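N-acetylneuraminic acid (Sialic acid) synthetase (Leptospira borgpetersenii serovar Hardjo-bovis, PDB 6NCS) probably makes sialic acid as an N-acylneuraminate-9-phosphate synthase and binds a manganese ion in its TIM barrel. Local coordinates at residues A[25-30]-A[54-59]; A[60-65]-A[87-92]; A[108-113]-A[133-138]; A[119-124]-A[143-148]. All coordinates share one frame; numbering follows the deposited sequence.

Contacts 1 and 4 each join two neighbouring parallel strands of the barrel sheet; contacts 2 and 3 lie in and around the helical layer. Contact 1 pairs the strand at 25-30 with that at 54-59, and contact 2 carries strand 57-62 on to its covering helix 86-98. The two strand pairs meet inside the barrel, where Ile29 CD1 lies 3.9 Å from Ile148 CD1. Contacts 1, 2 and 4 are buried. Contact 3, where two helix beginnings come together, is only partly buried and borders the second subunit. Chemistry follows position: backbone hydrogen bonds dominate contacts 1 and 4, hydrocarbon contacts carry contact 2, and contact 3 adds N-caps and a bridging water.

Contact 1: residues A[25-30]-A[54-59]; sequences PVFIIA and KANAIK
Asn56 grips Ile28 with both its side chain and its backbone. OD1 accepts from Ile28 N at 2.8 Å, in a nearly straight bond (165° at the hydrogen), while Asn56 N gives a weak bond to Ile28 O. The amide thereby lengthens the pairing by one bond ahead of the paired residues Ile29-Ala57 and Ala30-Ile58. The same side chain covers an aromatic ring: Asn56 CB sits 3.9 Å from the centroid of the Phe27 ring, a CH-pi contact over one face, with ring and amide planes only 21° apart. Phe27 CG is anti to the backbone N (chi1 -171°), and the ring atom CZ lies 3.8 Å from Ala57 CB. Ile28 O is shared, taking Ala57 N at 3.2 Å besides the weak bond; the pairing then straightens, with Ala30 N bonded to Ala57 O at 2.9 Å and Lys59 N to Ala30 O at 2.9 Å. Ile29 CG2 touches Lys59 CB at 3.8 Å, at the root of a lysine chain bent at its last two torsions; its NZ forms a salt bridge with Glu31 and hydrogen bonds with Thr106 and a bound citrate. Ile29, Ala57 and Lys59 share the face that meets Phe104, whereas Ile28 and Ala30 pack on helix 249-266. This is the strand pairing of a beta-alpha-beta unit, 27-33, 40-52 and 57-62, in a TIM barrel.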
loop_
_atom_site.group_PDB
_atom_site.type_symbol
_atom_site.label_atom_id
_atom_site.label_comp_id
_atom_site.label_asym_id
_atom_site.label_seq_id
_atom_site.Cartn_x
_atom_site.Cartn_y
_atom_site.Cartn_z
ATOM N N PRO A 25 1.800 -8.350 -14.118
ATOM C CA PRO A 25 2.592 -8.545 -12.899
ATOM C C PRO A 25 3.566 -7.405 -12.686
ATOM O O PRO A 25 3.989 -6.731 -13.630
ATOM C CB PRO A 25 3.350 -9.852 -13.161
ATOM C CG PRO A 25 2.552 -10.556 -14.197
ATOM C CD PRO A 25 1.924 -9.493 -15.039
ATOM N N VAL A 26 3.928 -7.211 -11.417
ATOM C CA VAL A 26 5.005 -6.291 -11.080
ATOM C C VAL A 26 6.286 -6.756 -11.743
ATOM O O VAL A 26 6.677 -7.921 -11.622
ATOM C CB VAL A 26 5.179 -6.211 -9.559
ATOM C CG1 VAL A 26 6.340 -5.269 -9.204
ATOM C CG2 VAL A 26 3.890 -5.752 -8.915
ATOM N N PHE A 27 6.953 -5.838 -12.436
ATOM C CA PHE A 27 8.213 -6.102 -13.116
ATOM C C PHE A 27 9.348 -5.878 -12.124
ATOM O O PHE A 27 9.503 -4.768 -11.606
ATOM C CB PHE A 27 8.319 -5.160 -14.315
ATOM C CG PHE A 27 9.455 -5.449 -15.230
ATOM C CD1 PHE A 27 9.360 -6.467 -16.171
ATOM C CD2 PHE A 27 10.599 -4.662 -15.202
ATOM C CE1 PHE A 27 10.410 -6.716 -17.045
ATOM C CE2 PHE A 27 11.660 -4.905 -16.077
ATOM C CZ PHE A 27 11.563 -5.931 -16.993
ATOM N N ILE A 28 10.124 -6.923 -11.833
ATOM C CA ILE A 28 11.144 -6.866 -10.776
ATOM C C ILE A 28 12.536 -6.861 -11.399
ATOM O O ILE A 28 12.892 -7.780 -12.149
ATOM C CB ILE A 28 10.985 -8.027 -9.785
ATOM C CG1 ILE A 28 9.636 -7.894 -9.067
ATOM C CG2 ILE A 28 12.117 -7.989 -8.736
ATOM C CD1 ILE A 28 9.273 -9.069 -8.199
ATOM N N ILE A 29 13.328 -5.842 -11.055
ATOM C CA ILE A 29 14.662 -5.614 -11.603
ATOM C C ILE A 29 15.670 -5.861 -10.495
ATOM O O ILE A 29 15.602 -5.218 -9.444
ATOM C CB ILE A 29 14.821 -4.179 -12.134
ATOM C CG1 ILE A 29 13.869 -3.907 -13.305
ATOM C CG2 ILE A 29 16.285 -3.915 -12.561
ATOM C CD1 ILE A 29 13.508 -2.406 -13.422
ATOM N N ALA A 30 16.622 -6.761 -10.742
ATOM C CA ALA A 30 17.762 -6.963 -9.861
ATOM C C ALA A 30 18.870 -6.019 -10.312
ATOM O O ALA A 30 19.374 -6.150 -11.424
ATOM C CB ALA A 30 18.216 -8.422 -9.922
ATOM N N LYS A 54 13.935 -15.874 -10.292
ATOM C CA LYS A 54 12.785 -15.494 -11.122
ATOM C C LYS A 54 12.569 -13.978 -11.156
ATOM O O LYS A 54 11.445 -13.508 -11.368
ATOM C CB LYS A 54 11.497 -16.209 -10.693
ATOM C CG LYS A 54 11.603 -17.744 -10.587
ATOM C CD LYS A 54 12.095 -18.363 -11.875
ATOM C CE LYS A 54 12.323 -19.857 -11.712
ATOM N NZ LYS A 54 13.185 -20.389 -12.804
ATOM N N ALA A 55 13.637 -13.201 -10.986
ATOM C CA ALA A 55 13.576 -11.785 -11.324
ATOM C C ALA A 55 13.288 -11.616 -12.808
ATOM O O ALA A 55 13.687 -12.443 -13.636
ATOM C CB ALA A 55 14.904 -11.091 -10.977
ATOM N N ASN A 56 12.585 -10.531 -13.155
ATOM C CA ASN A 56 12.266 -10.319 -14.568
ATOM C C ASN A 56 13.463 -9.816 -15.351
ATOM O O ASN A 56 13.602 -10.122 -16.547
ATOM C CB ASN A 56 11.114 -9.322 -14.728
ATOM C CG ASN A 56 9.851 -9.783 -14.051
ATOM O OD1 ASN A 56 9.590 -9.446 -12.898
ATOM N ND2 ASN A 56 9.044 -10.558 -14.770
ATOM N N ALA A 57 14.331 -9.050 -14.701
ATOM C CA ALA A 57 15.429 -8.404 -15.397
ATOM C C ALA A 57 16.618 -8.275 -14.458
ATOM O O ALA A 57 16.456 -8.233 -13.236
ATOM C CB ALA A 57 15.004 -7.025 -15.922
ATOM N N ILE A 58 17.818 -8.213 -15.039
ATOM C CA ILE A 58 19.019 -7.853 -14.292
ATOM C C ILE A 58 19.682 -6.671 -14.994
ATOM O O ILE A 58 19.777 -6.633 -16.227
ATOM C CB ILE A 58 19.981 -9.052 -14.121
ATOM C CG1 ILE A 58 21.190 -8.669 -13.268
ATOM C CG2 ILE A 58 20.403 -9.641 -15.486
ATOM C CD1 ILE A 58 22.006 -9.855 -12.772
ATOM N N LYS A 59 20.107 -5.686 -14.198
ATOM C CA LYS A 59 20.557 -4.397 -14.699
ATOM C C LYS A 59 22.007 -4.155 -14.294
ATOM O O LYS A 59 22.399 -4.447 -13.160
ATOM C CB LYS A 59 19.667 -3.265 -14.158
ATOM C CG LYS A 59 19.868 -1.930 -14.852
ATOM C CD LYS A 59 19.057 -0.832 -14.166
ATOM C CE LYS A 59 19.761 -0.389 -12.907
ATOM N NZ LYS A 59 21.196 -0.137 -13.279
#

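Contact 2: residues A[60-65]-A[87-92]; sequences FQAYNS and KEFLLL
Phe60 and Ala62 meet Phe89 and Leu92 where strand 57-62 of the TIM barrel packs against its covering helix 86-98. The short segments run nearly antiparallel, 156° between their directions, and their axes approach to 10.9 Å, a separation filled by side chains. Leu92 sends CD1 over the centre of the Phe60 ring, 3.9 Å from the centroid and 9° off the normal, so this methyl group makes a CH-pi contact squarely on one face. Phe89 enters differently, its ring edge meeting Gln61 O and Phe60 CB. CZ comes to 3.4 Å from Gln61 O, which lies in the ring plane, and CE1 meets Phe60 CB at 3.9 Å. Ala62 CB approaches the same ring obliquely, 3.8 Å from Phe89 CE2. Helix 40-52 adds Ala43 beside both Phe60 and Leu92, and Met115 of helix 110-118 touches both Ala62 and Phe89. Gln61 sets out away from the helix; its amide is hydrogen-bonded to Arg68 and Glu31, and the side chain comes within about 6 Å of the manganese ion at the nearest atoms. The strand is thus two-sided: mostly apolar side chains toward the helices, the Gln61 amide toward the metal. Between the two segments, the polar approach is that of Gln61 O to the ring edge, whose hydrogens are probably slightly positive.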
loop_
_atom_site.group_PDB
_atom_site.type_symbol
_atom_site.label_atom_id
_atom_site.label_comp_id
_atom_site.label_asym_id
_atom_site.label_seq_id
_atom_site.Cartn_x
_atom_site.Cartn_y
_atom_site.Cartn_z
ATOM N N PHE A 60 22.798 -3.618 -15.223
ATOM C CA PHE A 60 24.201 -3.281 -14.996
ATOM C C PHE A 60 24.384 -1.776 -15.209
ATOM O O PHE A 60 23.419 -1.049 -15.456
ATOM C CB PHE A 60 25.110 -4.141 -15.899
ATOM C CG PHE A 60 25.125 -5.609 -15.514
ATOM C CD1 PHE A 60 26.096 -6.105 -14.656
ATOM C CD2 PHE A 60 24.148 -6.479 -15.984
ATOM C CE1 PHE A 60 26.104 -7.453 -14.276
ATOM C CE2 PHE A 60 24.144 -7.826 -15.614
ATOM C CZ PHE A 60 25.127 -8.313 -14.763
ATOM N N GLN A 61 25.613 -1.286 -15.058
ATOM C CA GLN A 61 25.910 0.135 -15.221
ATOM C C GLN A 61 27.008 0.308 -16.259
ATOM O O GLN A 61 28.034 -0.377 -16.195
ATOM C CB GLN A 61 26.338 0.790 -13.901
ATOM C CG GLN A 61 25.202 0.815 -12.875
ATOM C CD GLN A 61 25.591 1.441 -11.551
ATOM O OE1 GLN A 61 26.610 2.118 -11.437
ATOM N NE2 GLN A 61 24.778 1.191 -10.526
ATOM N N ALA A 62 26.791 1.234 -17.193
ATOM C CA ALA A 62 27.701 1.493 -18.309
ATOM C C ALA A 62 28.194 2.931 -18.198
ATOM O O ALA A 62 27.439 3.877 -18.463
ATOM C CB ALA A 62 26.998 1.251 -19.647
ATOM N N TYR A 63 29.459 3.106 -17.811
ATOM C CA TYR A 63 29.922 4.433 -17.429
ATOM C C TYR A 63 31.420 4.539 -17.647
ATOM O O TYR A 63 32.127 3.532 -17.760
ATOM C CB TYR A 63 29.608 4.736 -15.954
ATOM C CG TYR A 63 30.335 3.780 -15.041
ATOM C CD1 TYR A 63 29.860 2.491 -14.841
ATOM C CD2 TYR A 63 31.521 4.149 -14.416
ATOM C CE1 TYR A 63 30.551 1.594 -14.039
ATOM C CE2 TYR A 63 32.211 3.262 -13.612
ATOM C CZ TYR A 63 31.716 1.990 -13.424
ATOM O OH TYR A 63 32.404 1.104 -12.628
ATOM N N ASN A 64 31.886 5.780 -17.699
ATOM C CA ASN A 64 33.298 6.113 -17.565
ATOM C C ASN A 64 33.496 6.771 -16.204
ATOM O O ASN A 64 32.799 7.738 -15.872
ATOM C CB ASN A 64 33.748 7.044 -18.693
ATOM C CG ASN A 64 35.147 7.592 -18.476
ATOM O OD1 ASN A 64 35.320 8.710 -17.996
ATOM N ND2 ASN A 64 36.156 6.801 -18.838
ATOM N N SER A 65 34.430 6.233 -15.413
ATOM C CA SER A 65 34.596 6.678 -14.028
ATOM C C SER A 65 34.874 8.175 -13.942
ATOM O O SER A 65 34.258 8.885 -13.136
ATOM C CB SER A 65 35.728 5.893 -13.362
ATOM O OG SER A 65 35.448 4.501 -13.360
ATOM N N LYS A 87 32.435 -5.570 -25.128
ATOM C CA LYS A 87 32.699 -7.007 -25.190
ATOM C C LYS A 87 32.105 -7.735 -23.989
ATOM O O LYS A 87 31.561 -8.838 -24.126
ATOM C CB LYS A 87 34.205 -7.264 -25.275
ATOM N N GLU A 88 32.204 -7.140 -22.797
ATOM C CA GLU A 88 31.638 -7.786 -21.613
ATOM C C GLU A 88 30.118 -7.718 -21.623
ATOM O O GLU A 88 29.440 -8.693 -21.279
ATOM C CB GLU A 88 32.182 -7.136 -20.340
ATOM C CG GLU A 88 33.665 -7.381 -20.087
ATOM C CD GLU A 88 34.564 -6.469 -20.890
ATOM O OE1 GLU A 88 34.099 -5.409 -21.361
ATOM O OE2 GLU A 88 35.744 -6.820 -21.052
ATOM N N PHE A 89 29.558 -6.569 -22.008
ATOM C CA PHE A 89 28.105 -6.445 -22.017
ATOM C C PHE A 89 27.477 -7.402 -23.023
ATOM O O PHE A 89 26.370 -7.905 -22.793
ATOM C CB PHE A 89 27.710 -5.000 -22.314
ATOM C CG PHE A 89 27.907 -4.058 -21.139
ATOM C CD1 PHE A 89 27.396 -4.370 -19.883
ATOM C CD2 PHE A 89 28.606 -2.869 -21.294
ATOM C CE1 PHE A 89 27.570 -3.503 -18.803
ATOM C CE2 PHE A 89 28.782 -2.003 -20.216
ATOM C CZ PHE A 89 28.262 -2.322 -18.975
ATOM N N LEU A 90 28.173 -7.682 -24.130
ATOM C CA LEU A 90 27.675 -8.673 -25.081
ATOM C C LEU A 90 27.624 -10.065 -24.463
ATOM O O LEU A 90 26.656 -10.805 -24.670
ATOM C CB LEU A 90 28.540 -8.693 -26.338
ATOM C CG LEU A 90 28.247 -7.665 -27.430
ATOM C CD1 LEU A 90 29.302 -7.736 -28.509
ATOM C CD2 LEU A 90 26.848 -7.885 -28.017
ATOM N N LEU A 91 28.665 -10.444 -23.714
ATOM C CA LEU A 91 28.658 -11.731 -23.023
ATOM C C LEU A 91 27.576 -11.786 -21.950
ATOM O O LEU A 91 26.927 -12.821 -21.769
ATOM C CB LEU A 91 30.025 -11.994 -22.402
ATOM C CG LEU A 91 31.152 -12.237 -23.400
ATOM C CD1 LEU A 91 32.499 -12.259 -22.693
ATOM C CD2 LEU A 91 30.886 -13.545 -24.121
ATOM N N LEU A 92 27.376 -10.687 -21.218
ATOM C CA LEU A 92 26.322 -10.652 -20.206
ATOM C C LEU A 92 24.935 -10.703 -20.838
ATOM O O LEU A 92 24.040 -11.387 -20.328
ATOM C CB LEU A 92 26.460 -9.406 -19.337
ATOM C CG LEU A 92 27.763 -9.329 -18.528
ATOM C CD1 LEU A 92 27.843 -7.990 -17.790
ATOM C CD2 LEU A 92 27.873 -10.488 -17.548
#

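Contact 3: residues A[108-113]-A[133-138]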
loop_
_atom_site.group_PDB
_atom_site.type_symbol
_atom_site.label_atom_id
_atom_site.label_comp_id
_atom_site.label_asym_id
_atom_site.label_seq_id
_atom_site.Cartn_x
_atom_site.Cartn_y
_atom_site.Cartn_z
ATOM N N PHE A 108 25.621 6.204 -18.370
ATOM C CA PHE A 108 25.884 7.449 -17.669
ATOM C C PHE A 108 26.377 8.539 -18.600
ATOM O O PHE A 108 26.609 9.661 -18.148
ATOM C CB PHE A 108 26.886 7.219 -16.530
ATOM C CG PHE A 108 26.281 6.534 -15.330
ATOM C CD1 PHE A 108 25.992 5.182 -15.358
ATOM C CD2 PHE A 108 25.979 7.256 -14.182
ATOM C CE1 PHE A 108 25.418 4.551 -14.254
ATOM C CE2 PHE A 108 25.405 6.626 -13.075
ATOM C CZ PHE A 108 25.125 5.281 -13.117
ATOM N N ASP A 109 26.535 8.238 -19.887
ATOM C CA ASP A 109 26.867 9.246 -20.879
ATOM C C ASP A 109 26.364 8.761 -22.228
ATOM O O ASP A 109 25.892 7.631 -22.366
ATOM C CB ASP A 109 28.375 9.551 -20.904
ATOM C CG ASP A 109 29.247 8.319 -21.162
ATOM O OD1 ASP A 109 28.808 7.350 -21.810
ATOM O OD2 ASP A 109 30.415 8.340 -20.720
ATOM N N VAL A 110 26.478 9.624 -23.230
ATOM C CA VAL A 110 25.923 9.335 -24.550
ATOM C C VAL A 110 26.720 8.236 -25.255
ATOM O O VAL A 110 26.107 7.371 -25.899
ATOM C CB VAL A 110 25.841 10.620 -25.394
ATOM C CG1 VAL A 110 25.558 10.296 -26.850
ATOM C CG2 VAL A 110 24.751 11.533 -24.828
ATOM N N PRO A 111 28.061 8.205 -25.182
ATOM C CA PRO A 111 28.773 7.078 -25.814
ATOM C C PRO A 111 28.341 5.728 -25.283
ATOM O O PRO A 111 28.192 4.779 -26.065
ATOM C CB PRO A 111 30.246 7.373 -25.500
ATOM C CG PRO A 111 30.296 8.858 -25.430
ATOM C CD PRO A 111 29.011 9.246 -24.739
ATOM N N ASN A 112 28.121 5.615 -23.971
ATOM C CA ASN A 112 27.664 4.347 -23.413
ATOM C C ASN A 112 26.228 4.042 -23.828
ATOM O O ASN A 112 25.888 2.885 -24.092
ATOM C CB ASN A 112 27.801 4.358 -21.887
ATOM C CG ASN A 112 29.175 3.911 -21.427
ATOM O OD1 ASN A 112 29.486 2.716 -21.437
ATOM N ND2 ASN A 112 30.014 4.864 -21.039
ATOM N N LEU A 113 25.368 5.061 -23.887
ATOM C CA LEU A 113 24.009 4.850 -24.376
ATOM C C LEU A 113 24.019 4.326 -25.805
ATOM O O LEU A 113 23.287 3.387 -26.136
ATOM C CB LEU A 113 23.207 6.153 -24.283
ATOM C CG LEU A 113 21.701 6.116 -24.585
ATOM C CD1 LEU A 113 20.996 7.234 -23.836
ATOM C CD2 LEU A 113 21.417 6.252 -26.071
ATOM N N ASN A 133 20.193 15.753 -16.217
ATOM C CA ASN A 133 21.212 15.602 -17.257
ATOM C C ASN A 133 20.509 15.687 -18.612
ATOM O O ASN A 133 20.171 14.681 -19.239
ATOM C CB ASN A 133 21.944 14.278 -17.066
ATOM C CG ASN A 133 23.191 14.145 -17.923
ATOM O OD1 ASN A 133 23.300 14.741 -18.994
ATOM N ND2 ASN A 133 24.141 13.343 -17.450
ATOM N N ILE A 134 20.287 16.924 -19.066
ATOM C CA ILE A 134 19.412 17.157 -20.217
ATOM C C ILE A 134 19.958 16.471 -21.464
ATOM O O ILE A 134 19.208 15.850 -22.228
ATOM C CB ILE A 134 19.218 18.667 -20.447
ATOM C CG1 ILE A 134 18.709 19.336 -19.171
ATOM C CG2 ILE A 134 18.248 18.907 -21.605
ATOM C CD1 ILE A 134 17.412 18.750 -18.656
ATOM N N THR A 135 21.268 16.565 -21.687
ATOM C CA THR A 135 21.865 15.929 -22.856
ATOM C C THR A 135 21.600 14.425 -22.860
ATOM O O THR A 135 21.229 13.849 -23.889
ATOM C CB THR A 135 23.366 16.211 -22.895
ATOM O OG1 THR A 135 23.583 17.617 -23.062
ATOM C CG2 THR A 135 24.019 15.465 -24.046
ATOM N N LEU A 136 21.775 13.771 -21.711
ATOM C CA LEU A 136 21.582 12.324 -21.661
ATOM C C LEU A 136 20.106 11.958 -21.781
ATOM O O LEU A 136 19.749 10.987 -22.464
ATOM C CB LEU A 136 22.184 11.765 -20.368
ATOM C CG LEU A 136 22.151 10.245 -20.167
ATOM C CD1 LEU A 136 22.988 9.564 -21.244
ATOM C CD2 LEU A 136 22.674 9.871 -18.786
ATOM N N LEU A 137 19.230 12.718 -21.121
ATOM C CA LEU A 137 17.795 12.462 -21.238
ATOM C C LEU A 137 17.326 12.609 -22.677
ATOM O O LEU A 137 16.566 11.776 -23.182
ATOM C CB LEU A 137 17.016 13.412 -20.335
ATOM C CG LEU A 137 17.259 13.299 -18.840
ATOM C CD1 LEU A 137 16.563 14.454 -18.135
ATOM C CD2 LEU A 137 16.734 11.961 -18.336
ATOM N N GLU A 138 17.754 13.682 -23.349
ATOM C CA GLU A 138 17.354 13.885 -24.735
ATOM C C GLU A 138 17.859 12.753 -25.622
ATOM O O GLU A 138 17.170 12.334 -26.557
ATOM C CB GLU A 138 17.861 15.243 -25.234
ATOM C CG GLU A 138 17.026 16.418 -24.721
ATOM C CD GLU A 138 17.570 17.771 -25.155
ATOM O OE1 GLU A 138 18.779 17.865 -25.462
ATOM O OE2 GLU A 138 16.786 18.744 -25.180
HETATM O O HOH W 1 26.723 12.301 -18.766
#
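Leu136 lies against the turn that opens helix 110-118, its two methyl groups dividing the work. CD1 rests 3.6 Å from Asp109 C and 4.0 Å from Leu113 CD1, while CD2 faces Phe108 C at 3.9 Å. CG is anti to the backbone N (chi1 -177°), and chi2 of 63° then sets where CD1 lies. Beside it Val110 and Thr135 cross at about a right angle, touching through their CG2 methyl groups. A water spans the polar border, donating to Phe108 O at 2.7 Å and accepting from Asn133 ND2 at 3.1 Å.

Behind these contacts, both helix starts are N-capped. Asp109 OD1 takes two bonds from one residue, Asn112 N at 2.9 Å and Asn112 ND2 at 2.9 Å, the latter on the syn side. Asn133 OD1 accepts from Leu136 N, which sits 55° above the carbonyl plane, so the cap also ties down the residue that makes the main apolar contact. Asn133 ND2 is held in turn by Asp130. The second subunit borders the site, its Arg288 bonding to Phe108 O and the terminal carboxylate of its Lys290 to Thr135 OG1. The direct contact is thus apolar, the water adds a polar link across it, and the caps satisfy N-H groups of each first turn.

Contact 4: residues A[119-124]-A[143-148]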
loop_
_atom_site.group_PDB
_atom_site.type_symbol
_atom_site.label_atom_id
_atom_site.label_comp_id
_atom_site.label_asym_id
_atom_site.label_seq_id
_atom_site.Cartn_x
_atom_site.Cartn_y
_atom_site.Cartn_z
ATOM N N ILE A 119 24.261 -2.840 -29.191
ATOM C CA ILE A 119 24.250 -4.266 -28.872
ATOM C C ILE A 119 22.838 -4.795 -28.729
ATOM O O ILE A 119 22.657 -5.984 -28.445
ATOM C CB ILE A 119 25.060 -4.599 -27.602
ATOM C CG1 ILE A 119 24.391 -4.045 -26.350
ATOM C CG2 ILE A 119 26.488 -4.064 -27.718
ATOM C CD1 ILE A 119 24.991 -4.611 -25.075
ATOM N N GLY A 120 21.833 -3.949 -28.912
ATOM C CA GLY A 120 20.466 -4.406 -29.015
ATOM C C GLY A 120 19.645 -4.397 -27.743
ATOM O O GLY A 120 18.633 -5.104 -27.689
ATOM N N VAL A 121 20.024 -3.625 -26.724
ATOM C CA VAL A 121 19.152 -3.529 -25.557
ATOM C C VAL A 121 17.847 -2.856 -25.971
ATOM O O VAL A 121 17.812 -2.029 -26.890
ATOM C CB VAL A 121 19.813 -2.776 -24.385
ATOM C CG1 VAL A 121 21.206 -3.343 -24.101
ATOM C CG2 VAL A 121 19.857 -1.271 -24.662
ATOM N N GLU A 122 16.756 -3.234 -25.304
ATOM C CA GLU A 122 15.446 -2.670 -25.601
ATOM C C GLU A 122 14.952 -1.709 -24.534
ATOM O O GLU A 122 13.959 -1.014 -24.773
ATOM C CB GLU A 122 14.406 -3.788 -25.796
ATOM C CG GLU A 122 14.619 -4.628 -27.066
ATOM C CD GLU A 122 14.514 -3.821 -28.362
ATOM O OE1 GLU A 122 13.854 -2.756 -28.374
ATOM O OE2 GLU A 122 15.096 -4.261 -29.381
ATOM N N ILE A 123 15.612 -1.662 -23.377
ATOM C CA ILE A 123 15.258 -0.788 -22.262
ATOM C C ILE A 123 16.508 -0.061 -21.797
ATOM O O ILE A 123 17.581 -0.666 -21.689
ATOM C CB ILE A 123 14.664 -1.571 -21.069
ATOM C CG1 ILE A 123 13.461 -2.398 -21.476
ATOM C CG2 ILE A 123 14.247 -0.611 -19.951
ATOM C CD1 ILE A 123 12.804 -3.075 -20.280
ATOM N N LEU A 124 16.360 1.224 -21.476
ATOM C CA LEU A 124 17.408 2.009 -20.836
ATOM C C LEU A 124 16.942 2.448 -19.453
ATOM O O LEU A 124 15.797 2.879 -19.281
ATOM C CB LEU A 124 17.759 3.255 -21.663
ATOM C CG LEU A 124 18.258 3.082 -23.095
ATOM C CD1 LEU A 124 18.262 4.432 -23.788
ATOM C CD2 LEU A 124 19.658 2.487 -23.085
ATOM N N SER A 143 16.345 7.844 -28.700
ATOM C CA SER A 143 16.726 6.484 -29.067
ATOM C C SER A 143 15.522 5.644 -29.467
ATOM O O SER A 143 15.675 4.652 -30.188
ATOM C CB SER A 143 17.454 5.810 -27.901
ATOM O OG SER A 143 16.541 5.545 -26.848
ATOM N N GLY A 144 14.328 6.004 -28.991
ATOM C CA GLY A 144 13.145 5.206 -29.229
ATOM C C GLY A 144 12.996 4.005 -28.320
ATOM O O GLY A 144 11.952 3.332 -28.374
ATOM N N LEU A 145 13.994 3.708 -27.489
ATOM C CA LEU A 145 13.901 2.570 -26.589
ATOM C C LEU A 145 12.990 2.890 -25.405
ATOM O O LEU A 145 12.641 4.045 -25.148
ATOM C CB LEU A 145 15.288 2.180 -26.074
ATOM C CG LEU A 145 16.348 1.910 -27.139
ATOM C CD1 LEU A 145 17.660 1.502 -26.462
ATOM C CD2 LEU A 145 15.864 0.833 -28.094
ATOM N N ILE A 146 12.605 1.838 -24.684
ATOM C CA ILE A 146 11.886 2.010 -23.429
ATOM C C ILE A 146 12.827 2.645 -22.423
ATOM O O ILE A 146 13.982 2.233 -22.299
ATOM C CB ILE A 146 11.381 0.658 -22.902
ATOM C CG1 ILE A 146 10.457 -0.021 -23.918
ATOM C CG2 ILE A 146 10.709 0.821 -21.527
ATOM C CD1 ILE A 146 10.341 -1.516 -23.670
ATOM N N VAL A 147 12.341 3.646 -21.690
ATOM C CA VAL A 147 13.179 4.377 -20.746
ATOM C C VAL A 147 12.554 4.270 -19.369
ATOM O O VAL A 147 11.371 4.588 -19.194
ATOM C CB VAL A 147 13.346 5.854 -21.133
ATOM C CG1 VAL A 147 14.205 6.554 -20.080
ATOM C CG2 VAL A 147 13.974 5.987 -22.516
ATOM N N ILE A 148 13.349 3.830 -18.400
ATOM C CA ILE A 148 12.979 3.864 -16.993
ATOM C C ILE A 148 13.820 4.950 -16.341
ATOM O O ILE A 148 15.054 4.887 -16.380
ATOM C CB ILE A 148 13.217 2.515 -16.304
ATOM C CG1 ILE A 148 12.467 1.387 -17.024
ATOM C CG2 ILE A 148 12.801 2.627 -14.848
ATOM C CD1 ILE A 148 12.750 -0.009 -16.426
#
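Strand residues 123-124 and 146-148 pair in parallel, with Glu122 O accepting the first of three hydrogen bonds: Ile146 N to Glu122 O at 3.2 Å, Leu124 N to Ile146 O at 2.7 Å and Ile148 N to Leu124 O at 2.8 Å, the last two close to linear (169° and 173°). Ile123 sits opposite Ile146 on one face, and Leu124 opposite Val147 on the other. On the first face Ile123 spreads its branches between two partners: CG1 meets Ile146 CD1 at 3.9 Å, and CG2, anti to the backbone N, meets Ile148 CD1 at 3.9 Å. Phe104 of strand 102-107 touches both Ile123 and Ile148. On the other face the Leu124 side chain crosses that of Leu145, in the loop before strand 146-150, with CG 3.8 Å from Leu145 CD1, and that same methyl group also reaches Val121 CG2, whose chain it meets at about a right angle.

Leu124 CD1 continues to Ser143 OG at 3.7 Å. The serine oxygen stands between its own backbone N and carbonyl carbon (chi1 70°), from where it accepts from Leu145 N at 3.2 Å, an ST turn, and also bonds to Ala140 O. Two glycines with positive phi, Gly120 in a Schellman motif and Gly144, mark where helices 110-118 and 134-143 give way to the chain entering each strand. Leu113 of helix 110-118 covers Leu124 from outside. Strand 123-126, helix 134-143 and strand 146-150 thus form a beta-alpha-beta crossover, the repeating unit of the TIM barrel.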